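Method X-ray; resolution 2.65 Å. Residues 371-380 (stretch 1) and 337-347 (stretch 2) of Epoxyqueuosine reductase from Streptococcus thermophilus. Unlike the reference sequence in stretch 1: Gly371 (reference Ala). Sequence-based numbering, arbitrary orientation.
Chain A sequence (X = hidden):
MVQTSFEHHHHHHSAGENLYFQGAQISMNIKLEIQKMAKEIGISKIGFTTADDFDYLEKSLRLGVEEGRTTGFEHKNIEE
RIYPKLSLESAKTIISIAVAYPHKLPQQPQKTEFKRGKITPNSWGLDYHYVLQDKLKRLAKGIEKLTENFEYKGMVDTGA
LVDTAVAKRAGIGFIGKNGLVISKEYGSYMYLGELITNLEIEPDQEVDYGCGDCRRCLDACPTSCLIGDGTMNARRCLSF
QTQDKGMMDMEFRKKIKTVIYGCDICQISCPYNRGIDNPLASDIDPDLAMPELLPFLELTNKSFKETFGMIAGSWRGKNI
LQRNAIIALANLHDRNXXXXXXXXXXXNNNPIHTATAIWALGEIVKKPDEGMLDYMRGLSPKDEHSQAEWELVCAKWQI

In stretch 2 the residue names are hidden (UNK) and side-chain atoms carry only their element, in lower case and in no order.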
ATOM      1  N   GLY A 371     -37.564   0.703 -18.445  1.00 64.89           N
ATOM      2  CA  GLY A 371     -37.164   2.088 -18.128  1.00 68.53           C
ATOM      3  C   GLY A 371     -35.647   2.269 -18.095  1.00 60.36           C
ATOM      4  O   GLY A 371     -35.107   3.319 -18.491  1.00 46.36           O
ATOM      5  N   MET A 372     -34.987   1.267 -17.518  1.00 56.34           N
ATOM      6  CA  MET A 372     -33.552   1.287 -17.365  1.00 59.14           C
ATOM      7  C   MET A 372     -32.894   1.096 -18.707  1.00 55.46           C
ATOM      8  O   MET A 372     -31.912   1.799 -19.011  1.00 63.55           O
ATOM      9  CB  MET A 372     -33.078   0.215 -16.386  1.00 61.94           C
ATOM     10  CG  MET A 372     -31.571   0.253 -16.104  1.00 69.55           C
ATOM     11  SD  MET A 372     -30.912   1.670 -15.171  1.00 69.79           S
ATOM     12  CE  MET A 372     -31.869   1.510 -13.660  1.00 68.38           C
ATOM     13  N   LEU A 373     -33.435   0.193 -19.520  1.00 48.92           N
ATOM     14  CA  LEU A 373     -32.903   0.025 -20.880  1.00 51.27           C
ATOM     15  C   LEU A 373     -32.984   1.340 -21.668  1.00 51.55           C
ATOM     16  O   LEU A 373     -32.046   1.715 -22.356  1.00 49.79           O
ATOM     17  CB  LEU A 373     -33.614  -1.087 -21.636  1.00 54.41           C
ATOM     18  CG  LEU A 373     -33.465  -2.484 -21.021  1.00 61.04           C
ATOM     19  CD1 LEU A 373     -34.347  -3.481 -21.741  1.00 58.82           C
ATOM     20  CD2 LEU A 373     -32.015  -2.949 -21.049  1.00 59.95           C
ATOM     21  N   ASP A 374     -34.076   2.076 -21.507  1.00 55.07           N
ATOM     22  CA  ASP A 374     -34.199   3.380 -22.165  1.00 59.02           C
ATOM     23  C   ASP A 374     -33.177   4.393 -21.594  1.00 61.16           C
ATOM     24  O   ASP A 374     -32.603   5.186 -22.345  1.00 58.27           O
ATOM     25  CB  ASP A 374     -35.638   3.927 -22.074  1.00 60.78           C
ATOM     26  CG  ASP A 374     -36.672   3.063 -22.847  1.00 69.13           C
ATOM     27  OD1 ASP A 374     -36.304   1.982 -23.375  1.00 71.70           O
ATOM     28  OD2 ASP A 374     -37.864   3.476 -22.920  1.00 65.45           O
ATOM     29  N   TYR A 375     -32.944   4.368 -20.276  1.00 58.15           N
ATOM     30  CA  TYR A 375     -31.962   5.284 -19.653  1.00 51.88           C
ATOM     31  C   TYR A 375     -30.627   5.058 -20.311  1.00 51.87           C
ATOM     32  O   TYR A 375     -29.974   6.004 -20.750  1.00 49.17           O
ATOM     33  CB  TYR A 375     -31.831   5.043 -18.138  1.00 49.77           C
ATOM     34  CG  TYR A 375     -30.638   5.740 -17.509  1.00 47.02           C
ATOM     35  CD1 TYR A 375     -30.606   7.118 -17.392  1.00 48.26           C
ATOM     36  CD2 TYR A 375     -29.525   5.032 -17.064  1.00 49.97           C
ATOM     37  CE1 TYR A 375     -29.509   7.793 -16.852  1.00 43.31           C
ATOM     38  CE2 TYR A 375     -28.420   5.699 -16.501  1.00 47.27           C
ATOM     39  CZ  TYR A 375     -28.425   7.082 -16.398  1.00 44.92           C
ATOM     40  OH  TYR A 375     -27.359   7.799 -15.832  1.00 47.78           O
ATOM     41  N   MET A 376     -30.220   3.787 -20.336  1.00 50.22           N
ATOM     42  CA  MET A 376     -28.884   3.383 -20.803  1.00 51.31           C
ATOM     43  C   MET A 376     -28.751   3.632 -22.283  1.00 55.56           C
ATOM     44  O   MET A 376     -27.785   4.233 -22.718  1.00 58.42           O
ATOM     45  CB  MET A 376     -28.641   1.894 -20.472  1.00 54.35           C
ATOM     46  CG  MET A 376     -27.257   1.351 -20.767  1.00 49.90           C
ATOM     47  SD  MET A 376     -25.913   2.143 -19.883  1.00 59.36           S
ATOM     48  CE  MET A 376     -26.293   1.654 -18.189  1.00 59.11           C
ATOM     49  N   ARG A 377     -29.747   3.191 -23.051  1.00 61.01           N
ATOM     50  CA  ARG A 377     -29.767   3.429 -24.493  1.00 64.20           C
ATOM     51  C   ARG A 377     -29.560   4.916 -24.773  1.00 57.57           C
ATOM     52  O   ARG A 377     -28.900   5.293 -25.741  1.00 59.00           O
ATOM     53  CB  ARG A 377     -31.099   2.945 -25.117  1.00 73.94           C
ATOM     54  CG  ARG A 377     -31.142   2.928 -26.649  1.00 84.11           C
ATOM     55  CD  ARG A 377     -32.491   2.446 -27.209  1.00 94.95           C
ATOM     56  NE  ARG A 377     -32.952   1.167 -26.627  1.00 96.91           N
ATOM     57  CZ  ARG A 377     -33.974   1.018 -25.778  1.00103.98           C
ATOM     58  NH1 ARG A 377     -34.697   2.067 -25.392  1.00113.49           N
ATOM     59  NH2 ARG A 377     -34.287  -0.192 -25.312  1.00 98.17           N
ATOM     60  N   GLY A 378     -30.141   5.745 -23.919  1.00 55.50           N
ATOM     61  CA  GLY A 378     -30.189   7.198 -24.115  1.00 63.33           C
ATOM     62  C   GLY A 378     -29.006   8.043 -23.644  1.00 66.83           C
ATOM     63  O   GLY A 378     -28.989   9.251 -23.864  1.00 68.64           O
ATOM     64  N   LEU A 379     -28.007   7.423 -23.024  1.00 68.80           N
ATOM     65  CA  LEU A 379     -26.743   8.103 -22.766  1.00 65.88           C
ATOM     66  C   LEU A 379     -26.025   8.165 -24.083  1.00 73.61           C
ATOM     67  O   LEU A 379     -26.162   7.256 -24.903  1.00 97.40           O
ATOM     68  CB  LEU A 379     -25.864   7.302 -21.807  1.00 65.92           C
ATOM     69  CG  LEU A 379     -26.419   6.896 -20.445  1.00 63.98           C
ATOM     70  CD1 LEU A 379     -25.452   5.973 -19.721  1.00 62.54           C
ATOM     71  CD2 LEU A 379     -26.710   8.112 -19.601  1.00 61.15           C
ATOM     72  N   SER A 380     -25.244   9.212 -24.300  1.00 84.96           N
ATOM     73  CA  SER A 380     -24.268   9.203 -25.409  1.00 94.52           C
ATOM     74  C   SER A 380     -22.987   9.734 -24.816  1.00 88.17           C
ATOM     75  O   SER A 380     -22.835  10.931 -24.645  1.00 78.99           O
ATOM     76  CB  SER A 380     -24.727  10.011 -26.632  1.00 96.89           C
ATOM     77  OG  SER A 380     -24.744  11.393 -26.370  1.00 93.53           O
ATOM     78  N   UNK A 337     -27.081   2.190  -4.493  1.00 52.20           N
ATOM     79  CA  UNK A 337     -26.160   3.121  -5.131  1.00 46.89           C
ATOM     80  C   UNK A 337     -26.717   3.670  -6.461  1.00 46.01           C
ATOM     81  O   UNK A 337     -26.189   4.636  -7.010  1.00 43.65           O
ATOM     82  c   UNK A 337     -24.839   2.435  -5.340  1.00 44.36           C
ATOM     83  N   UNK A 338     -27.750   3.024  -7.001  1.00 44.14           N
ATOM     84  CA  UNK A 338     -28.130   3.270  -8.388  1.00 44.02           C
ATOM     85  C   UNK A 338     -28.341   4.766  -8.591  1.00 46.67           C
ATOM     86  O   UNK A 338     -27.833   5.335  -9.546  1.00 54.31           O
ATOM     87  c   UNK A 338     -29.899   2.857 -10.144  1.00 40.54           C
ATOM     88  c   UNK A 338     -29.350   2.435  -8.801  1.00 42.54           C
ATOM     89  c   UNK A 338     -30.114  -0.022  -9.023  1.00 42.80           C
ATOM     90  c   UNK A 338     -28.953   0.952  -8.881  1.00 43.87           C
ATOM     91  N   UNK A 339     -29.084   5.402  -7.701  1.00 48.36           N
ATOM     92  CA  UNK A 339     -29.463   6.784  -7.948  1.00 50.61           C
ATOM     93  C   UNK A 339     -28.206   7.668  -7.897  1.00 51.27           C
ATOM     94  O   UNK A 339     -28.060   8.643  -8.660  1.00 43.48           O
ATOM     95  c   UNK A 339     -30.447   8.743  -6.656  1.00 51.42           C
ATOM     96  c   UNK A 339     -30.654   7.296  -7.092  1.00 48.54           C
ATOM     97  c   UNK A 339     -30.947   6.411  -5.897  1.00 58.73           C
ATOM     98  N   UNK A 340     -27.280   7.316  -7.021  1.00 48.23           N
ATOM     99  CA  UNK A 340     -26.015   8.053  -6.955  1.00 43.40           C
ATOM    100  C   UNK A 340     -25.156   7.885  -8.211  1.00 39.51           C
ATOM    101  O   UNK A 340     -24.509   8.814  -8.691  1.00 35.17           O
ATOM    102  c   UNK A 340     -22.744  10.553  -5.283  1.00 50.68           C
ATOM    103  n   UNK A 340     -22.912  12.029  -5.256  1.00 50.26           N
ATOM    104  c   UNK A 340     -25.215   7.614  -5.730  1.00 41.01           C
ATOM    105  c   UNK A 340     -24.073   9.849  -5.538  1.00 45.29           C
ATOM    106  c   UNK A 340     -23.902   8.356  -5.549  1.00 40.11           C
ATOM    107  N   UNK A 341     -25.107   6.672  -8.707  1.00 42.81           N
ATOM    108  CA  UNK A 341     -24.356   6.404  -9.913  1.00 43.16           C
ATOM    109  C   UNK A 341     -24.959   7.217 -11.062  1.00 41.08           C
ATOM    110  O   UNK A 341     -24.250   7.697 -11.929  1.00 45.66           O
ATOM    111  c   UNK A 341     -23.645   4.053  -9.126  1.00 42.88           C
ATOM    112  c   UNK A 341     -24.366   4.891 -10.198  1.00 45.33           C
ATOM    113  c   UNK A 341     -23.984   2.593  -9.228  1.00 46.62           C
ATOM    114  c   UNK A 341     -22.137   4.211  -9.210  1.00 40.16           C
ATOM    115  N   UNK A 342     -26.277   7.369 -11.063  1.00 40.96           N
ATOM    116  CA  UNK A 342     -26.938   8.059 -12.144  1.00 38.99           C
ATOM    117  C   UNK A 342     -26.562   9.517 -12.062  1.00 37.10           C
ATOM    118  O   UNK A 342     -26.376  10.158 -13.078  1.00 45.52           O
ATOM    119  c   UNK A 342     -31.398   5.996 -13.960  1.00 64.89           C
ATOM    120  s   UNK A 342     -30.636   6.087 -12.330  1.00 54.50           S
ATOM    121  c   UNK A 342     -28.452   7.839 -12.115  1.00 43.24           C
ATOM    122  c   UNK A 342     -28.948   6.591 -12.837  1.00 44.68           C
ATOM    123  N   UNK A 343     -26.420  10.039 -10.854  1.00 40.78           N
ATOM    124  CA  UNK A 343     -26.046  11.443 -10.629  1.00 43.47           C
ATOM    125  C   UNK A 343     -24.624  11.713 -11.118  1.00 46.40           C
ATOM    126  O   UNK A 343     -24.361  12.726 -11.785  1.00 46.23           O
ATOM    127  c   UNK A 343     -27.632  12.000  -8.697  1.00 66.69           C
ATOM    128  c   UNK A 343     -27.821  12.100  -7.171  1.00 76.81           C
ATOM    129  o   UNK A 343     -26.845  12.434  -6.459  1.00 85.36           O
ATOM    130  c   UNK A 343     -26.180  11.843  -9.152  1.00 48.92           C
ATOM    131  o   UNK A 343     -28.956  11.825  -6.700  1.00 71.50           O
ATOM    132  N   UNK A 344     -23.706  10.809 -10.780  1.00 39.66           N
ATOM    133  CA  UNK A 344     -22.334  10.933 -11.233  1.00 35.60           C
ATOM    134  C   UNK A 344     -22.294  10.991 -12.765  1.00 34.09           C
ATOM    135  O   UNK A 344     -21.651  11.843 -13.357  1.00 28.52           O
ATOM    136  c   UNK A 344     -21.224   9.917  -9.254  1.00 40.64           C
ATOM    137  c   UNK A 344     -21.504   9.745 -10.722  1.00 39.27           C
ATOM    138  c   UNK A 344     -20.796   8.643  -8.585  1.00 37.97           C
ATOM    139  c   UNK A 344     -20.179   9.625 -11.468  1.00 41.55           C
ATOM    140  N   UNK A 345     -22.995  10.053 -13.393  1.00 34.85           N
ATOM    141  CA  UNK A 345     -23.005   9.935 -14.846  1.00 38.46           C
ATOM    142  C   UNK A 345     -23.606  11.171 -15.543  1.00 40.43           C
ATOM    143  O   UNK A 345     -23.118  11.573 -16.579  1.00 41.64           O
ATOM    144  c   UNK A 345     -23.978   8.709 -16.805  1.00 32.94           C
ATOM    145  c   UNK A 345     -23.777   8.685 -15.298  1.00 37.07           C
ATOM    146  c   UNK A 345     -23.054   7.407 -14.874  1.00 36.77           C
ATOM    147  c   UNK A 345     -23.912   6.164 -15.007  1.00 40.87           C
ATOM    148  N   UNK A 346     -24.680  11.722 -15.005  1.00 45.02           N
ATOM    149  CA  UNK A 346     -25.365  12.817 -15.686  1.00 55.16           C
ATOM    150  C   UNK A 346     -24.592  14.122 -15.497  1.00 51.39           C
ATOM    151  O   UNK A 346     -24.384  14.865 -16.450  1.00 65.01           O
ATOM    152  o   UNK A 346     -28.008  10.545 -15.235  1.00 63.97           O
ATOM    153  c   UNK A 346     -27.580  11.505 -15.979  1.00 81.76           C
ATOM    154  o   UNK A 346     -27.666  11.439 -17.246  1.00 70.15           O
ATOM    155  c   UNK A 346     -26.869  12.803 -15.357  1.00 62.19           C
ATOM    156  N   UNK A 347     -24.027  14.321 -14.328  1.00 51.25           N
ATOM    157  CA  UNK A 347     -23.197  15.498 -14.041  1.00 51.36           C
ATOM    158  C   UNK A 347     -21.893  15.467 -14.840  1.00 47.98           C
ATOM    159  O   UNK A 347     -21.518  16.421 -15.506  1.00 48.17           O
ATOM    160  c   UNK A 347     -22.272  16.734 -10.475  1.00 72.00           C
ATOM    161  c   UNK A 347     -22.323  16.793 -11.995  1.00 61.78           C
ATOM    162  n   UNK A 347     -21.869  19.205 -10.457  1.00 83.72           N
ATOM    163  c   UNK A 347     -22.902  15.513 -12.540  1.00 54.76           C
ATOM    164  c   UNK A 347     -21.478  17.885  -9.871  1.00 82.31           C
TER

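Position 337 carries a single side-chain carbon and lies out of reach of stretch 1; one carbon beyond CA means Ala337. Its carbonyl O accepts from the backbone N of position 341 at 2.9 Å.

At 338 there are four carbons, forked at the first, with one arm two carbons long; the CA-to-CB bond points sideways, yet the one-carbon arm lies 4.2 Å from Met372 CE. This is Ile338, and the pair of Ile338 CG2 and Met372 CE is a loose apolar contact at the N-terminal end of the pairing.

Position 339 has one carbon carrying two more and touches nothing on stretch 1; the compact fork is that of Val339. Position 340 shows four carbons in a row ending in nitrogen and also stays clear, so it is Lys340; its NZ is hydrogen-bonded elsewhere in the structure.

Four carbons forked at the second, coming no closer than 7.0 Å to any atom of stretch 1, mark position 341 as Leu341, which is buried.

Position 342 holds an unbranched chain of two carbons, a sulfur and a last carbon. The chain leaves sideways but its end comes nearer, and the last carbon sits over the face of the Tyr375 ring. This is Met342: CE lies 3.6 Å from the centroid of the Tyr375 ring, 8° off the normal, a CH-pi contact. Met342 CG also reaches Tyr375 CZ at 3.6 Å, so the flexible chain follows the ring rather than touching it at one point.

At 343, three carbons with two oxygens on the third, making no contact with stretch 1, give Glu343, exposed, with its CA-to-CB bond directed away from stretch 1. Position 344, four carbons forked at the first with one two-carbon arm, has an end that leads away from stretch 1; it is Ile344. The same pattern recurs at 345, but here CA-to-CB points toward the partner, and the one-carbon arm approaches Tyr375 OH and Leu379 CD2. This is Ile345, whose CG2 lies 3.6 Å from Tyr375 OH and 4.0 Å from Leu379 CD2.

Position 346 has two carbons, the second carrying two oxygens, one of them 2.9 Å from Tyr375 OH: Asp346. Its OD2 accepts a hydrogen bond from that hydroxyl, near the plane of the ring, and OD1 lies 4.2 Å from Leu379 CD2. Position 347, four carbons in a row ending in nitrogen, is out of reach; it is Lys347, exposed.

The two helices run in nearly the same direction, at 22°, with axes no closer than 13.2 Å; the contact is made by side chains, the largest shares falling to Tyr375 and Met342. Contacts come from 338, 342, 345 and 346, the three-and-four spacing that keeps one side of a helix facing its neighbour; Met372, Tyr375 and Leu379 answer with the same spacing, though Leu379 already lies beyond the helix. Tyr375 is the hub: a methionine covers one face while its hydroxyl is held at the edge by an aspartate four residues after that methionine. The rule to read here is economy, since with only 304 Å² buried, one large ring receives both apolar cover and a directional polar anchor.

Stretch 2 (337-347) AIVKLMEIIDK
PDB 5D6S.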